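Local coordinates for gram-negative insecticidal protein (Chromobacterium piscinae, PDB 6FBM), which is an insecticidal toxin of the MACPF and beta-tripod families and, as in MACPF relatives, probably acts by forming pores in target membranes, at residues A[19-30]-A[169-180]; A[113-121]-A[310-318]. All coordinates share one frame; numbering follows the deposited sequence.

Contact 1: residues A[19-30]-A[169-180]; sequences MGMGYDVNGLYA and PYYISEAAVGGR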
loop_
_atom_site.group_PDB
_atom_site.type_symbol
_atom_site.label_atom_id
_atom_site.label_comp_id
_atom_site.label_asym_id
_atom_site.label_seq_id
_atom_site.Cartn_x
_atom_site.Cartn_y
_atom_site.Cartn_z
ATOM N N MET A 19 -20.420 -22.745 0.393
ATOM C CA MET A 19 -20.864 -24.044 -0.053
ATOM C C MET A 19 -21.125 -24.983 1.122
ATOM O O MET A 19 -20.376 -25.017 2.113
ATOM C CB MET A 19 -19.864 -24.653 -1.013
ATOM C CG MET A 19 -19.648 -23.823 -2.272
ATOM S SD MET A 19 -21.154 -23.232 -3.090
ATOM C CE MET A 19 -21.787 -24.790 -3.753
ATOM N N GLY A 20 -22.246 -25.684 1.051
ATOM C CA GLY A 20 -22.589 -26.618 2.085
ATOM C C GLY A 20 -23.017 -25.980 3.383
ATOM O O GLY A 20 -23.033 -26.639 4.414
ATOM N N MET A 21 -23.363 -24.703 3.344
ATOM C CA MET A 21 -23.839 -24.005 4.518
ATOM C C MET A 21 -25.333 -24.148 4.512
ATOM O O MET A 21 -25.951 -24.119 3.438
ATOM C CB MET A 21 -23.567 -22.512 4.448
ATOM C CG MET A 21 -22.163 -22.017 4.724
ATOM S SD MET A 21 -21.407 -22.611 6.264
ATOM C CE MET A 21 -20.388 -23.857 5.513
ATOM N N GLY A 22 -25.913 -24.222 5.717
ATOM C CA GLY A 22 -27.342 -23.993 5.867
ATOM C C GLY A 22 -27.774 -22.637 5.341
ATOM O O GLY A 22 -26.997 -21.676 5.357
ATOM N N TYR A 23 -29.011 -22.564 4.855
ATOM C CA TYR A 23 -29.545 -21.330 4.310
ATOM C C TYR A 23 -30.892 -21.016 4.900
ATOM O O TYR A 23 -31.730 -21.910 5.028
ATOM C CB TYR A 23 -29.672 -21.400 2.815
ATOM C CG TYR A 23 -29.769 -20.065 2.175
ATOM C CD1 TYR A 23 -28.634 -19.365 1.852
ATOM C CD2 TYR A 23 -30.996 -19.489 1.885
ATOM C CE1 TYR A 23 -28.707 -18.128 1.249
ATOM C CE2 TYR A 23 -31.072 -18.240 1.275
ATOM C CZ TYR A 23 -29.924 -17.567 0.958
ATOM O OH TYR A 23 -29.949 -16.332 0.348
ATOM N N ASP A 24 -31.090 -19.744 5.231
ATOM C CA ASP A 24 -32.379 -19.274 5.657
ATOM C C ASP A 24 -33.235 -19.044 4.414
ATOM O O ASP A 24 -33.179 -17.999 3.778
ATOM C CB ASP A 24 -32.253 -17.993 6.471
ATOM C CG ASP A 24 -33.594 -17.484 6.961
ATOM O OD1 ASP A 24 -34.649 -18.100 6.643
ATOM O OD2 ASP A 24 -33.583 -16.442 7.662
ATOM N N VAL A 25 -34.074 -20.024 4.101
ATOM C CA VAL A 25 -34.930 -19.956 2.919
ATOM C C VAL A 25 -35.988 -18.867 3.006
ATOM O O VAL A 25 -36.605 -18.523 1.999
ATOM C CB VAL A 25 -35.593 -21.303 2.608
ATOM C CG1 VAL A 25 -34.528 -22.357 2.334
ATOM C CG2 VAL A 25 -36.535 -21.753 3.726
ATOM N N ASN A 26 -36.186 -18.334 4.208
ATOM C CA ASN A 26 -37.065 -17.182 4.437
ATOM C C ASN A 26 -36.315 -15.864 4.502
ATOM O O ASN A 26 -36.920 -14.860 4.829
ATOM C CB ASN A 26 -37.904 -17.402 5.711
ATOM C CG ASN A 26 -38.867 -18.567 5.568
ATOM O OD1 ASN A 26 -39.474 -18.729 4.530
ATOM N ND2 ASN A 26 -38.975 -19.403 6.593
ATOM N N GLY A 27 -35.028 -15.864 4.145
ATOM C CA GLY A 27 -34.167 -14.681 4.283
ATOM C C GLY A 27 -34.056 -13.893 2.988
ATOM O O GLY A 27 -35.067 -13.603 2.343
ATOM N N LEU A 28 -32.836 -13.532 2.595
ATOM C CA LEU A 28 -32.644 -12.823 1.327
ATOM C C LEU A 28 -32.469 -13.822 0.194
ATOM O O LEU A 28 -32.202 -14.993 0.431
ATOM C CB LEU A 28 -31.436 -11.895 1.391
ATOM C CG LEU A 28 -31.378 -10.893 2.549
ATOM C CD1 LEU A 28 -30.095 -10.091 2.393
ATOM C CD2 LEU A 28 -32.605 -9.969 2.628
ATOM N N TYR A 29 -32.655 -13.353 -1.035
ATOM C CA TYR A 29 -32.438 -14.176 -2.209
ATOM C C TYR A 29 -30.921 -14.268 -2.438
ATOM O O TYR A 29 -30.251 -13.276 -2.557
ATOM C CB TYR A 29 -33.139 -13.586 -3.437
ATOM C CG TYR A 29 -32.871 -14.331 -4.727
ATOM C CD1 TYR A 29 -33.667 -15.396 -5.116
ATOM C CD2 TYR A 29 -31.800 -13.970 -5.556
ATOM C CE1 TYR A 29 -33.416 -16.084 -6.296
ATOM C CE2 TYR A 29 -31.533 -14.662 -6.725
ATOM C CZ TYR A 29 -32.343 -15.706 -7.104
ATOM O OH TYR A 29 -32.103 -16.399 -8.276
ATOM N N ALA A 30 -30.427 -15.499 -2.478
ATOM C CA ALA A 30 -29.050 -15.817 -2.854
ATOM C C ALA A 30 -28.050 -14.767 -2.396
ATOM O O ALA A 30 -27.435 -14.057 -3.200
ATOM C CB ALA A 30 -28.943 -16.047 -4.353
ATOM N N PRO A 169 -33.205 -25.793 7.180
ATOM C CA PRO A 169 -33.815 -26.946 6.519
ATOM C C PRO A 169 -33.196 -27.270 5.152
ATOM O O PRO A 169 -33.336 -28.407 4.677
ATOM C CB PRO A 169 -35.268 -26.519 6.346
ATOM C CG PRO A 169 -35.195 -25.023 6.220
ATOM C CD PRO A 169 -34.035 -24.575 7.067
ATOM N N TYR A 170 -32.553 -26.273 4.525
ATOM C CA TYR A 170 -31.899 -26.464 3.248
ATOM C C TYR A 170 -30.478 -25.971 3.348
ATOM O O TYR A 170 -30.184 -25.123 4.173
ATOM C CB TYR A 170 -32.629 -25.685 2.167
ATOM C CG TYR A 170 -33.867 -26.356 1.665
ATOM C CD1 TYR A 170 -35.054 -26.330 2.389
ATOM C CD2 TYR A 170 -33.852 -27.028 0.464
ATOM C CE1 TYR A 170 -36.187 -26.959 1.917
ATOM C CE2 TYR A 170 -34.985 -27.669 -0.020
ATOM C CZ TYR A 170 -36.146 -27.627 0.702
ATOM O OH TYR A 170 -37.240 -28.260 0.194
ATOM N N TYR A 171 -29.615 -26.495 2.491
ATOM C CA TYR A 171 -28.240 -26.064 2.413
ATOM C C TYR A 171 -27.868 -25.692 0.980
ATOM O O TYR A 171 -28.541 -26.071 0.028
ATOM C CB TYR A 171 -27.307 -27.155 2.956
ATOM C CG TYR A 171 -27.276 -28.412 2.124
ATOM C CD1 TYR A 171 -26.383 -28.550 1.072
ATOM C CD2 TYR A 171 -28.161 -29.461 2.370
ATOM C CE1 TYR A 171 -26.355 -29.709 0.291
ATOM C CE2 TYR A 171 -28.154 -30.605 1.594
ATOM C CZ TYR A 171 -27.242 -30.740 0.569
ATOM O OH TYR A 171 -27.226 -31.856 -0.207
ATOM N N ILE A 172 -26.768 -24.961 0.853
ATOM C CA ILE A 172 -26.290 -24.515 -0.438
ATOM C C ILE A 172 -25.538 -25.650 -1.104
ATOM O O ILE A 172 -24.457 -26.025 -0.681
ATOM C CB ILE A 172 -25.324 -23.311 -0.306
ATOM C CG1 ILE A 172 -26.007 -22.100 0.359
ATOM C CG2 ILE A 172 -24.755 -22.927 -1.673
ATOM C CD1 ILE A 172 -27.138 -21.476 -0.446
ATOM N N SER A 173 -26.119 -26.181 -2.159
ATOM C CA SER A 173 -25.513 -27.268 -2.928
ATOM C C SER A 173 -24.866 -26.802 -4.204
ATOM O O SER A 173 -23.931 -27.426 -4.692
ATOM C CB SER A 173 -26.568 -28.311 -3.260
ATOM O OG SER A 173 -25.970 -29.431 -3.840
ATOM N N GLU A 174 -25.382 -25.715 -4.767
ATOM C CA GLU A 174 -24.846 -25.140 -5.984
ATOM C C GLU A 174 -25.091 -23.629 -5.925
ATOM O O GLU A 174 -26.157 -23.181 -5.521
ATOM C CB GLU A 174 -25.555 -25.754 -7.179
ATOM C CG GLU A 174 -24.871 -25.534 -8.510
ATOM C CD GLU A 174 -25.670 -26.221 -9.619
ATOM O OE1 GLU A 174 -26.766 -25.724 -9.932
ATOM O OE2 GLU A 174 -25.222 -27.257 -10.168
ATOM N N ALA A 175 -24.108 -22.837 -6.328
ATOM C CA ALA A 175 -24.288 -21.386 -6.333
ATOM C C ALA A 175 -23.493 -20.705 -7.428
ATOM O O ALA A 175 -22.383 -21.126 -7.778
ATOM C CB ALA A 175 -23.871 -20.818 -4.989
ATOM N N ALA A 176 -24.083 -19.629 -7.929
ATOM C CA ALA A 176 -23.401 -18.727 -8.819
ATOM C C ALA A 176 -22.579 -17.768 -7.977
ATOM O O ALA A 176 -23.056 -17.240 -6.990
ATOM C CB ALA A 176 -24.410 -17.974 -9.651
ATOM N N VAL A 177 -21.343 -17.547 -8.405
ATOM C CA VAL A 177 -20.459 -16.629 -7.740
ATOM C C VAL A 177 -20.108 -15.464 -8.658
ATOM O O VAL A 177 -19.785 -15.639 -9.820
ATOM C CB VAL A 177 -19.186 -17.356 -7.280
ATOM C CG1 VAL A 177 -18.263 -16.391 -6.603
ATOM C CG2 VAL A 177 -19.527 -18.503 -6.329
ATOM N N GLY A 178 -20.191 -14.262 -8.114
ATOM C CA GLY A 178 -19.846 -13.024 -8.793
ATOM C C GLY A 178 -20.495 -11.841 -8.109
ATOM O O GLY A 178 -20.383 -11.681 -6.900
ATOM N N GLY A 179 -21.195 -11.009 -8.877
ATOM C CA GLY A 179 -22.020 -9.959 -8.276
ATOM C C GLY A 179 -23.332 -9.823 -8.957
ATOM O O GLY A 179 -23.454 -10.085 -10.146
ATOM N N ARG A 180 -24.329 -9.408 -8.201
ATOM C CA ARG A 180 -25.698 -9.264 -8.702
ATOM C C ARG A 180 -26.184 -7.873 -8.374
ATOM O O ARG A 180 -25.930 -7.392 -7.261
ATOM C CB ARG A 180 -26.603 -10.236 -7.970
ATOM C CG ARG A 180 -27.992 -10.364 -8.549
ATOM C CD ARG A 180 -28.793 -11.462 -7.856
ATOM N NE ARG A 180 -29.498 -10.932 -6.698
ATOM C CZ ARG A 180 -29.400 -11.328 -5.431
ATOM N NH1 ARG A 180 -28.594 -12.296 -5.030
ATOM N NH2 ARG A 180 -30.153 -10.726 -4.525
#

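Contact 2: residues A[113-121]-A[310-318]; sequences DQQLTEITY and SIPKVDKVL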
loop_
_atom_site.group_PDB
_atom_site.type_symbol
_atom_site.label_atom_id
_atom_site.label_comp_id
_atom_site.label_asym_id
_atom_site.label_seq_id
_atom_site.Cartn_x
_atom_site.Cartn_y
_atom_site.Cartn_z
ATOM N N ASP A 113 -45.632 0.296 0.413
ATOM C CA ASP A 113 -45.862 -0.217 -0.943
ATOM C C ASP A 113 -46.226 -1.680 -0.953
ATOM O O ASP A 113 -47.001 -2.118 -1.794
ATOM C CB ASP A 113 -44.639 0.016 -1.843
ATOM C CG ASP A 113 -44.424 1.484 -2.175
ATOM O OD1 ASP A 113 -45.365 2.259 -2.137
ATOM O OD2 ASP A 113 -43.307 1.896 -2.480
ATOM N N GLN A 114 -45.663 -2.452 -0.033
ATOM C CA GLN A 114 -46.000 -3.860 0.064
ATOM C C GLN A 114 -47.478 -4.049 0.363
ATOM O O GLN A 114 -48.127 -4.922 -0.199
ATOM C CB GLN A 114 -45.163 -4.534 1.154
ATOM C CG GLN A 114 -43.699 -4.722 0.815
ATOM C CD GLN A 114 -42.897 -5.201 2.002
ATOM O OE1 GLN A 114 -41.947 -4.536 2.438
ATOM N NE2 GLN A 114 -43.273 -6.359 2.544
ATOM N N GLN A 115 -47.991 -3.218 1.253
ATOM C CA GLN A 115 -49.363 -3.325 1.711
ATOM C C GLN A 115 -50.348 -2.600 0.780
ATOM O O GLN A 115 -51.499 -3.003 0.675
ATOM C CB GLN A 115 -49.485 -2.764 3.121
ATOM C CG GLN A 115 -48.581 -3.407 4.141
ATOM C CD GLN A 115 -48.851 -2.860 5.545
ATOM O OE1 GLN A 115 -49.659 -3.413 6.312
ATOM N NE2 GLN A 115 -48.139 -1.802 5.909
ATOM N N LEU A 116 -49.911 -1.528 0.128
ATOM C CA LEU A 116 -50.772 -0.871 -0.844
ATOM C C LEU A 116 -51.187 -1.789 -1.985
ATOM O O LEU A 116 -50.505 -2.756 -2.330
ATOM C CB LEU A 116 -50.131 0.399 -1.407
ATOM C CG LEU A 116 -50.118 1.565 -0.422
ATOM C CD1 LEU A 116 -49.449 2.772 -1.078
ATOM C CD2 LEU A 116 -51.567 1.892 0.027
ATOM N N THR A 117 -52.312 -1.452 -2.565
ATOM C CA THR A 117 -52.858 -2.161 -3.681
ATOM C C THR A 117 -52.653 -1.239 -4.889
ATOM O O THR A 117 -52.195 -0.098 -4.722
ATOM C CB THR A 117 -54.312 -2.576 -3.361
ATOM O OG1 THR A 117 -54.709 -3.639 -4.208
ATOM C CG2 THR A 117 -55.283 -1.460 -3.493
ATOM N N GLU A 118 -52.879 -1.734 -6.111
ATOM C CA GLU A 118 -52.553 -0.971 -7.334
ATOM C C GLU A 118 -51.060 -0.626 -7.524
ATOM O O GLU A 118 -50.706 0.284 -8.300
ATOM C CB GLU A 118 -53.353 0.353 -7.412
ATOM C CG GLU A 118 -54.857 0.273 -7.185
ATOM C CD GLU A 118 -55.592 -0.502 -8.254
ATOM O OE1 GLU A 118 -54.983 -0.954 -9.259
ATOM O OE2 GLU A 118 -56.817 -0.653 -8.050
ATOM N N ILE A 119 -50.180 -1.352 -6.813
ATOM C CA ILE A 119 -48.735 -1.212 -6.951
ATOM C C ILE A 119 -48.278 -2.413 -7.761
ATOM O O ILE A 119 -48.750 -3.562 -7.558
ATOM C CB ILE A 119 -48.031 -1.230 -5.598
ATOM C CG1 ILE A 119 -48.548 -0.099 -4.698
ATOM C CG2 ILE A 119 -46.515 -1.140 -5.756
ATOM C CD1 ILE A 119 -48.179 1.295 -5.119
ATOM N N THR A 120 -47.372 -2.154 -8.693
ATOM C CA THR A 120 -46.704 -3.223 -9.412
ATOM C C THR A 120 -45.313 -3.395 -8.796
ATOM O O THR A 120 -44.554 -2.415 -8.629
ATOM C CB THR A 120 -46.619 -2.933 -10.907
ATOM O OG1 THR A 120 -47.955 -2.774 -11.432
ATOM C CG2 THR A 120 -45.923 -4.089 -11.632
ATOM N N TYR A 121 -45.002 -4.649 -8.475
ATOM C CA TYR A 121 -43.778 -5.020 -7.837
ATOM C C TYR A 121 -42.882 -5.630 -8.906
ATOM O O TYR A 121 -43.279 -6.606 -9.565
ATOM C CB TYR A 121 -44.076 -6.042 -6.724
ATOM C CG TYR A 121 -45.089 -5.527 -5.734
ATOM C CD1 TYR A 121 -44.721 -4.636 -4.741
ATOM C CD2 TYR A 121 -46.431 -5.902 -5.815
ATOM C CE1 TYR A 121 -45.647 -4.147 -3.842
ATOM C CE2 TYR A 121 -47.368 -5.417 -4.924
ATOM C CZ TYR A 121 -46.969 -4.535 -3.937
ATOM O OH TYR A 121 -47.896 -4.028 -3.040
ATOM N N SER A 310 -49.993 -14.225 4.211
ATOM C CA SER A 310 -50.129 -13.165 3.219
ATOM C C SER A 310 -49.695 -11.820 3.786
ATOM O O SER A 310 -49.761 -11.574 4.999
ATOM C CB SER A 310 -51.565 -13.067 2.722
ATOM O OG SER A 310 -51.806 -14.086 1.760
ATOM N N ILE A 311 -49.235 -10.954 2.886
ATOM C CA ILE A 311 -48.923 -9.585 3.232
ATOM C C ILE A 311 -50.266 -8.904 3.423
ATOM O O ILE A 311 -51.175 -9.108 2.606
ATOM C CB ILE A 311 -48.135 -8.877 2.111
ATOM C CG1 ILE A 311 -46.821 -9.619 1.807
ATOM C CG2 ILE A 311 -47.872 -7.409 2.451
ATOM C CD1 ILE A 311 -45.886 -9.807 2.989
ATOM N N PRO A 312 -50.431 -8.144 4.511
ATOM C CA PRO A 312 -51.681 -7.404 4.674
ATOM C C PRO A 312 -51.849 -6.317 3.593
ATOM O O PRO A 312 -50.882 -5.616 3.277
ATOM C CB PRO A 312 -51.562 -6.798 6.082
ATOM C CG PRO A 312 -50.112 -6.848 6.437
ATOM C CD PRO A 312 -49.574 -8.053 5.712
ATOM N N LYS A 313 -53.061 -6.201 3.035
ATOM C CA LYS A 313 -53.330 -5.269 1.945
ATOM C C LYS A 313 -54.329 -4.193 2.346
ATOM O O LYS A 313 -55.258 -4.450 3.107
ATOM C CB LYS A 313 -53.871 -6.026 0.729
ATOM C CG LYS A 313 -52.986 -7.138 0.199
ATOM C CD LYS A 313 -51.594 -6.647 -0.179
ATOM C CE LYS A 313 -51.598 -5.528 -1.229
ATOM N NZ LYS A 313 -50.311 -5.406 -1.945
ATOM N N VAL A 314 -54.114 -2.986 1.822
ATOM C CA VAL A 314 -55.052 -1.880 1.911
ATOM C C VAL A 314 -55.823 -1.924 0.599
ATOM O O VAL A 314 -55.378 -1.402 -0.409
ATOM C CB VAL A 314 -54.305 -0.534 2.059
ATOM C CG1 VAL A 314 -55.256 0.643 1.923
ATOM C CG2 VAL A 314 -53.601 -0.496 3.401
ATOM N N ASP A 315 -56.977 -2.584 0.623
ATOM C CA ASP A 315 -57.912 -2.610 -0.506
ATOM C C ASP A 315 -58.789 -1.349 -0.579
ATOM O O ASP A 315 -59.222 -0.962 -1.673
ATOM C CB ASP A 315 -58.792 -3.860 -0.410
ATOM C CG ASP A 315 -58.008 -5.141 -0.561
ATOM O OD1 ASP A 315 -57.319 -5.310 -1.577
ATOM O OD2 ASP A 315 -58.117 -5.988 0.333
ATOM N N LYS A 316 -59.033 -0.719 0.569
ATOM C CA LYS A 316 -59.889 0.436 0.656
ATOM C C LYS A 316 -59.059 1.663 0.288
ATOM O O LYS A 316 -58.418 2.275 1.150
ATOM C CB LYS A 316 -60.470 0.573 2.072
ATOM C CG LYS A 316 -61.207 -0.651 2.630
ATOM C CD LYS A 316 -62.668 -0.605 2.301
ATOM C CE LYS A 316 -63.406 -1.927 2.515
ATOM N NZ LYS A 316 -63.976 -2.029 3.891
ATOM N N VAL A 317 -59.073 2.026 -0.995
ATOM C CA VAL A 317 -58.191 3.099 -1.498
ATOM C C VAL A 317 -58.865 4.378 -1.905
ATOM O O VAL A 317 -58.184 5.358 -2.234
ATOM C CB VAL A 317 -57.330 2.604 -2.672
ATOM C CG1 VAL A 317 -56.368 1.541 -2.180
ATOM C CG2 VAL A 317 -58.191 2.084 -3.848
ATOM N N LEU A 318 -60.197 4.394 -1.865
ATOM C CA LEU A 318 -60.956 5.604 -2.107
ATOM C C LEU A 318 -61.555 6.052 -0.804
ATOM O O LEU A 318 -62.287 5.322 -0.159
ATOM C CB LEU A 318 -62.028 5.354 -3.154
ATOM C CG LEU A 318 -61.524 5.094 -4.571
ATOM C CD1 LEU A 318 -62.670 4.743 -5.520
ATOM C CD2 LEU A 318 -60.754 6.292 -5.111
#

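Contact 1: residues A[19-30]-A[169-180]
I172 is the side chain on which the short strand 21-23 and strand 170-172 close together, and its atoms can be followed outward one by one. CB lies 3.9 Å from M21 O, whose carbonyl also takes the backbone N-H of I172. CG2, anti to the backbone N, meets M19 SD at 3.9 Å, the two side chains crossing at about a right angle. CG1 passes the ring of Y23, and the terminal CD1 reaches Y23 CD1 at 3.5 Å; L272 and L35 also touch I172. Three backbone bonds fix the pairing: G20 N to I172 O (2.8 Å), I172 N to M21 O, and Y23 N to Y170 O. At the other end, R180 NH1 gives weak bonds to Y29 O and to A30 O (2.8 Å, bent to 127°). Y29 CD2 sits 3.5 Å above the centre of the guanidinium, an edge-on approach with the planes 85° apart, while D182 forms a salt bridge with R180 NH2. The two strands run roughly antiparallel, though at 126° well short of 180°. By these backbone bonds a short, weakly bonded strand, set between strands 35-39 and 170-177, joins the antiparallel central sheet, which turns a corner at G178 and is bent as is characteristic of the MACPF fold.

Contact 2: residues A[113-121]-A[310-318]
K313 NZ is gripped by two carbonyls where helix 111-115 of the MACPF fold ends, Q114 O in the last turn and L116 O just beyond it; the lysine comes from the loop between helix 300-304 and strand 318-321. Two hydrogen bonds make the grip: K313 NZ donates to L116 O at 2.7 Å and to Q114 O at 2.8 Å. L116 O is met from above its carbonyl plane, 39° out of it, and the donor at Q114 O is tilted from the plane. Bends at chi2 and chi3 curl the lysine back over the helix end, where the carbonyls would probably stabilise its positive charge. The Q115 amide is held by the C-terminal tail, OE1 by H526 ND1 and NE2 by Q527 O.

Backbone contacts fasten the loop next to it. V314 N bonds to Q115 O at 2.9 Å with a fairly straight N-H (163°), and the CA of Q115 makes a CA-H...O contact with P312 O.

Van der Waals contacts flank these bonds. I311 CG2 lies against Q114 O and the CB of Q114, and P312 CG against Q115 OE1. L116 and V314 run side by side, pointing the same way, with L116 CD2 4.2 Å from V314 CB. Farther along, T117 and V317 cross at about a right angle, T117 CG2 meeting V317 CG1 at 3.5 Å.

Overall arrangement
Contacts 1 and 2 have centres 30 Å apart, with their nearest atoms about 10 Å from each other, and they do not touch. Along the chain their segments alternate, in the order 19-30, 113-121, 169-180, 310-318. Both reach the same antiparallel sheet: strand 120-134, entered by 113-121, pairs with strands 170-177 and 179-187, on which 169-180 lies. Contact 1, whose centre lies about 27 Å from the centre of the chain, brings the N-terminal region to that sheet. Contact 2, centred about 8 Å from the chain centre, joins the end of helix 111-115, just ahead of strand 120-134, to the loop running towards the mixed sheet containing strand 318-321. The sheet thus links the N-terminal region with the passage to the C-terminal part.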